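Local coordinates for protein imine reductase (Amycolatopsis orientalis, PDB 5A9S) that probably reduces imines to amines with NADPH, as an NADP-binding oxidoreductase of the HIBADH-related family, at residues B[65-70]-B[93-98]; B[115-120]-B[135-140]. All coordinates share one frame; numbering follows the deposited sequence.

Interaction 1. Residues B[65-70]-B[93-98]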
loop_
_atom_site.group_PDB
_atom_site.type_symbol
_atom_site.label_atom_id
_atom_site.label_comp_id
_atom_site.label_asym_id
_atom_site.label_seq_id
_atom_site.Cartn_x
_atom_site.Cartn_y
_atom_site.Cartn_z
ATOM N N LEU B 65 -5.093 -22.660 -26.960
ATOM C CA LEU B 65 -5.776 -21.449 -27.434
ATOM C C LEU B 65 -5.838 -20.362 -26.344
ATOM O O LEU B 65 -6.480 -20.507 -25.285
ATOM C CB LEU B 65 -7.207 -21.754 -27.871
ATOM C CG LEU B 65 -7.428 -23.085 -28.662
ATOM C CD1 LEU B 65 -8.927 -23.352 -28.816
ATOM C CD2 LEU B 65 -6.704 -23.155 -30.036
ATOM N N VAL B 66 -5.158 -19.271 -26.608
ATOM C CA VAL B 66 -5.032 -18.209 -25.637
ATOM C C VAL B 66 -5.978 -17.145 -26.082
ATOM O O VAL B 66 -5.883 -16.709 -27.204
ATOM C CB VAL B 66 -3.605 -17.680 -25.605
ATOM C CG1 VAL B 66 -3.538 -16.420 -24.726
ATOM C CG2 VAL B 66 -2.668 -18.770 -25.110
ATOM N N VAL B 67 -6.915 -16.775 -25.210
ATOM C CA VAL B 67 -7.975 -15.847 -25.549
ATOM C C VAL B 67 -7.890 -14.553 -24.725
ATOM O O VAL B 67 -7.857 -14.595 -23.490
ATOM C CB VAL B 67 -9.362 -16.482 -25.341
ATOM C CG1 VAL B 67 -10.453 -15.515 -25.799
ATOM C CG2 VAL B 67 -9.492 -17.796 -26.129
ATOM N N CYS B 68 -7.921 -13.419 -25.431
ATOM C CA CYS B 68 -7.840 -12.118 -24.851
ATOM C C CYS B 68 -8.744 -11.176 -25.621
ATOM O O CYS B 68 -8.302 -10.365 -26.404
ATOM C CB CYS B 68 -6.385 -11.652 -24.817
ATOM S SG CYS B 68 -6.233 -10.265 -23.664
ATOM N N LEU B 69 -10.026 -11.349 -25.426
ATOM C CA LEU B 69 -11.048 -10.528 -26.051
ATOM C C LEU B 69 -11.509 -9.385 -25.143
ATOM O O LEU B 69 -11.205 -9.373 -23.950
ATOM C CB LEU B 69 -12.247 -11.396 -26.400
ATOM C CG LEU B 69 -11.822 -12.515 -27.344
ATOM C CD1 LEU B 69 -12.932 -13.511 -27.538
ATOM C CD2 LEU B 69 -11.301 -11.969 -28.659
ATOM N N ALA B 70 -12.278 -8.462 -25.718
ATOM C CA ALA B 70 -12.834 -7.338 -24.956
ATOM C C ALA B 70 -13.810 -7.659 -23.796
ATOM O O ALA B 70 -14.007 -6.796 -22.927
ATOM C CB ALA B 70 -13.439 -6.311 -25.902
ATOM N N ASN B 93 -8.369 -18.438 -20.897
ATOM C CA ASN B 93 -9.121 -17.193 -21.068
ATOM C C ASN B 93 -8.575 -16.124 -20.124
ATOM O O ASN B 93 -8.692 -16.219 -18.901
ATOM C CB ASN B 93 -10.574 -17.460 -20.797
ATOM C CG ASN B 93 -11.466 -16.254 -20.980
ATOM O OD1 ASN B 93 -11.073 -15.205 -21.481
ATOM N ND2 ASN B 93 -12.679 -16.404 -20.554
ATOM N N LEU B 94 -8.035 -15.071 -20.714
ATOM C CA LEU B 94 -7.315 -14.058 -19.970
ATOM C C LEU B 94 -8.063 -12.764 -19.847
ATOM O O LEU B 94 -7.492 -11.796 -19.362
ATOM C CB LEU B 94 -5.983 -13.816 -20.641
ATOM C CG LEU B 94 -4.714 -14.532 -20.242
ATOM C CD1 LEU B 94 -4.739 -15.564 -19.143
ATOM C CD2 LEU B 94 -3.966 -15.093 -21.401
ATOM N N ASN B 95 -9.311 -12.736 -20.195
ATOM C CA ASN B 95 -10.021 -11.505 -20.071
ATOM C C ASN B 95 -11.128 -11.317 -19.041
ATOM O O ASN B 95 -11.441 -10.167 -18.804
ATOM C CB ASN B 95 -10.571 -11.124 -21.417
ATOM C CG ASN B 95 -11.632 -12.082 -21.885
ATOM O OD1 ASN B 95 -12.716 -12.135 -21.291
ATOM N ND2 ASN B 95 -11.332 -12.858 -22.921
ATOM N N SER B 96 -11.702 -12.393 -18.517
ATOM C CA SER B 96 -12.867 -12.381 -17.605
ATOM C C SER B 96 -13.070 -11.174 -16.684
ATOM O O SER B 96 -12.166 -10.661 -16.115
ATOM C CB SER B 96 -13.005 -13.684 -16.804
ATOM O OG SER B 96 -13.213 -14.811 -17.595
ATOM N N GLY B 97 -14.303 -10.753 -16.546
ATOM C CA GLY B 97 -14.637 -9.647 -15.708
ATOM C C GLY B 97 -14.952 -10.041 -14.296
ATOM O O GLY B 97 -14.388 -9.480 -13.418
ATOM N N THR B 98 -15.848 -10.988 -14.083
ATOM C CA THR B 98 -16.225 -11.415 -12.749
ATOM C C THR B 98 -16.152 -12.925 -12.597
ATOM O O THR B 98 -16.060 -13.608 -13.568
ATOM C CB THR B 98 -17.663 -11.003 -12.428
ATOM O OG1 THR B 98 -18.559 -11.822 -13.142
ATOM C CG2 THR B 98 -17.924 -9.646 -12.831
#
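Asn-95 reaches the backbone of Leu-69 through a chi1 of 67°, which sets CG between the backbone N and the carbonyl carbon and carries the amide over that main chain. At Val-66, CG1 is anti to the backbone N (chi1 172°) and meets Leu-94 CD2 at 3.6 Å, the two side chains crossing at a slant. The parallel pairing of Val-67 with Asn-93 ends in a single backbone bond across the segments, Leu-94 N to Val-67 O at 2.8 Å, with a nearly straight N-H...O angle of 165°. Beyond it Asn-95 CB approaches Leu-69 O tightly, at 3.1 Å. As modelled, Asn-95 ND2 is 3.2 Å from Leu-69 N; two donors facing each other leave the rotation of the amide doubtful. The turn after the strand has its own brace, because Asn-93 OD1 accepts the N-H of Asn-95 at 3.3 Å from above its carbonyl plane, an Asx turn, while Asn-93 ND2 binds Tyr-116 OH. Ala-70 and Asn-95 are NADP(+)-binding residues, although this chain carries no cofactor there. Between the two segments, then, the assigned hydrogen bond is the backbone one, the Asx turn fixes the bend after Asn-93, and whether the Asn-95 amide adds a bond stays open.

Interaction 2. Residues B[115-120]-B[135-140]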
loop_
_atom_site.group_PDB
_atom_site.type_symbol
_atom_site.label_atom_id
_atom_site.label_comp_id
_atom_site.label_asym_id
_atom_site.label_seq_id
_atom_site.Cartn_x
_atom_site.Cartn_y
_atom_site.Cartn_z
ATOM N N GLY B 115 -10.759 -28.245 -22.506
ATOM C CA GLY B 115 -10.134 -27.843 -21.235
ATOM C C GLY B 115 -10.159 -26.326 -21.038
ATOM O O GLY B 115 -10.165 -25.547 -22.035
ATOM N N TYR B 116 -10.171 -25.887 -19.768
ATOM C CA TYR B 116 -10.306 -24.470 -19.455
ATOM C C TYR B 116 -9.419 -24.006 -18.319
ATOM O O TYR B 116 -9.437 -24.582 -17.221
ATOM C CB TYR B 116 -11.761 -24.153 -19.117
ATOM C CG TYR B 116 -12.053 -22.670 -19.009
ATOM C CD1 TYR B 116 -12.240 -21.897 -20.120
ATOM C CD2 TYR B 116 -12.139 -22.038 -17.753
ATOM C CE1 TYR B 116 -12.496 -20.528 -20.029
ATOM C CE2 TYR B 116 -12.417 -20.686 -17.637
ATOM C CZ TYR B 116 -12.588 -19.912 -18.769
ATOM O OH TYR B 116 -12.828 -18.534 -18.689
ATOM N N LEU B 117 -8.654 -22.949 -18.566
ATOM C CA LEU B 117 -7.971 -22.209 -17.529
ATOM C C LEU B 117 -8.391 -20.760 -17.619
ATOM O O LEU B 117 -8.474 -20.197 -18.704
ATOM C CB LEU B 117 -6.484 -22.250 -17.684
ATOM C CG LEU B 117 -5.749 -23.528 -17.439
ATOM C CD1 LEU B 117 -4.245 -23.271 -17.714
ATOM C CD2 LEU B 117 -5.948 -24.023 -16.005
ATOM N N ASP B 118 -8.657 -20.152 -16.473
ATOM C CA ASP B 118 -8.929 -18.718 -16.406
ATOM C C ASP B 118 -7.712 -18.093 -15.795
ATOM O O ASP B 118 -7.130 -18.625 -14.832
ATOM C CB ASP B 118 -10.214 -18.440 -15.612
ATOM C CG ASP B 118 -10.854 -17.130 -16.014
ATOM O OD1 ASP B 118 -10.433 -16.160 -15.397
ATOM O OD2 ASP B 118 -11.737 -17.044 -16.915
ATOM N N GLY B 119 -7.272 -16.997 -16.388
ATOM C CA GLY B 119 -6.043 -16.334 -15.972
ATOM C C GLY B 119 -6.246 -14.870 -15.833
ATOM O O GLY B 119 -7.121 -14.306 -16.482
ATOM N N ALA B 120 -5.457 -14.260 -14.945
ATOM C CA ALA B 120 -5.502 -12.836 -14.707
ATOM C C ALA B 120 -4.100 -12.293 -14.905
ATOM O O ALA B 120 -3.141 -12.813 -14.347
ATOM C CB ALA B 120 -5.953 -12.545 -13.294
ATOM N N PHE B 135 1.244 -13.940 -13.967
ATOM C CA PHE B 135 -0.113 -14.252 -14.384
ATOM C C PHE B 135 -0.664 -15.221 -13.312
ATOM O O PHE B 135 0.003 -16.187 -12.941
ATOM C CB PHE B 135 -0.144 -14.979 -15.719
ATOM C CG PHE B 135 0.008 -14.095 -16.948
ATOM C CD1 PHE B 135 0.980 -13.119 -17.045
ATOM C CD2 PHE B 135 -0.740 -14.376 -18.074
ATOM C CE1 PHE B 135 1.150 -12.393 -18.208
ATOM C CE2 PHE B 135 -0.535 -13.694 -19.246
ATOM C CZ PHE B 135 0.372 -12.669 -19.309
ATOM N N LEU B 136 -1.877 -14.970 -12.876
ATOM C CA LEU B 136 -2.604 -15.858 -11.953
ATOM C C LEU B 136 -3.518 -16.759 -12.729
ATOM O O LEU B 136 -4.228 -16.284 -13.608
ATOM C CB LEU B 136 -3.456 -15.022 -10.995
ATOM C CG LEU B 136 -2.709 -13.974 -10.194
ATOM C CD1 LEU B 136 -3.659 -13.417 -9.151
ATOM C CD2 LEU B 136 -1.470 -14.538 -9.507
ATOM N N TYR B 137 -3.511 -18.064 -12.401
ATOM C CA TYR B 137 -4.359 -19.034 -13.069
ATOM C C TYR B 137 -5.251 -19.819 -12.072
ATOM O O TYR B 137 -4.860 -20.093 -10.945
ATOM C CB TYR B 137 -3.494 -20.056 -13.822
ATOM C CG TYR B 137 -2.749 -19.440 -14.966
ATOM C CD1 TYR B 137 -3.393 -19.189 -16.168
ATOM C CD2 TYR B 137 -1.424 -18.984 -14.810
ATOM C CE1 TYR B 137 -2.729 -18.563 -17.223
ATOM C CE2 TYR B 137 -0.738 -18.371 -15.883
ATOM C CZ TYR B 137 -1.394 -18.197 -17.091
ATOM O OH TYR B 137 -0.758 -17.597 -18.177
ATOM N N SER B 138 -6.446 -20.152 -12.549
ATOM C CA SER B 138 -7.293 -21.063 -11.895
ATOM C C SER B 138 -7.965 -21.970 -12.937
ATOM O O SER B 138 -8.285 -21.535 -14.054
ATOM C CB SER B 138 -8.294 -20.363 -10.984
ATOM O OG SER B 138 -9.159 -19.442 -11.643
ATOM N N GLY B 139 -8.139 -23.246 -12.549
ATOM C CA GLY B 139 -8.755 -24.270 -13.400
ATOM C C GLY B 139 -8.056 -25.580 -13.160
ATOM O O GLY B 139 -7.135 -25.665 -12.344
ATOM N N SER B 140 -8.430 -26.597 -13.936
ATOM C CA SER B 140 -7.827 -27.920 -13.838
ATOM C C SER B 140 -6.325 -27.941 -13.630
ATOM O O SER B 140 -5.570 -27.382 -14.421
ATOM C CB SER B 140 -8.127 -28.711 -15.120
ATOM O OG SER B 140 -7.254 -29.820 -15.169
HETATM O O HOH W 1 -10.691 -26.035 -15.566
#
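Tyr-137 and Gly-119 meet on one face of an antiparallel strand pair, where Tyr-137 CD1 comes to 3.9 Å from Gly-119 CA. The ring gets there because CG is anti to its carbonyl carbon, beside the backbone N (chi1 -67°), and Gly-119, having no side chain, lets it lie against the main chain. On the same side, Leu-117 extends its CD2 branch to Gly-139 CA at 3.8 Å; CD1 makes a looser contact with the Tyr-137 ring. Helix 141-152 covers this face, with Leu-151 touching both Leu-117 and Tyr-137. The other face carries Asp-118 beside Ser-138 and, further along, Ala-120 beside Leu-136; Ala-120 CB lies 4.2 Å from Leu-136 CB, and helix 166-193 packs over this face. Here Tyr-116 OH donates to the anti lone pair of Asp-118 OD2 at 2.6 Å; that oxygen also bonds Ser-96 OG, so two hydroxyls hold the buried carboxylate. Ser-138 OG hydrogen-bonds to Ala-164 O and Ala-167 N, linking the strand to the start of helix 166-193. Asp-118 and Ser-138 exchange two backbone bonds, with Asp-118 N to Ser-138 O at 2.8 Å, and Ala-120 and Leu-136 form the second hydrogen-bonded pair. A water joins Tyr-116 O to Ser-140 N, 2.8 Å from the latter. With strand axes at 156° and helices on both faces, this is a long-looped antiparallel hairpin that extends the Rossmann-type NADP-binding sheet.

In the fold
From the N terminus, interaction 1 comes first: strand 64-67 leads through helix 74-79 and back to strand 90-93, a beta-alpha-beta crossover between neighbouring parallel strands, and the contact closes the 22 residues between its segments. Helix 99-111 follows, and interaction 2 then closes the 14 residues between segments 115-120 and 135-140. The two loops run in series, neither nesting nor crossing, and both contacts reach the same sheet. Strands 90-93 and 115-121 lie next to each other, so the contacts abut directly: Asn-93 N is 2.8 Å from Leu-117 O, a probable hydrogen bond, and Leu-94 CD1 packs 3.5 Å from Gly-119 CA. Together they tie the parallel cofactor-binding half of the sheet to its antiparallel extension.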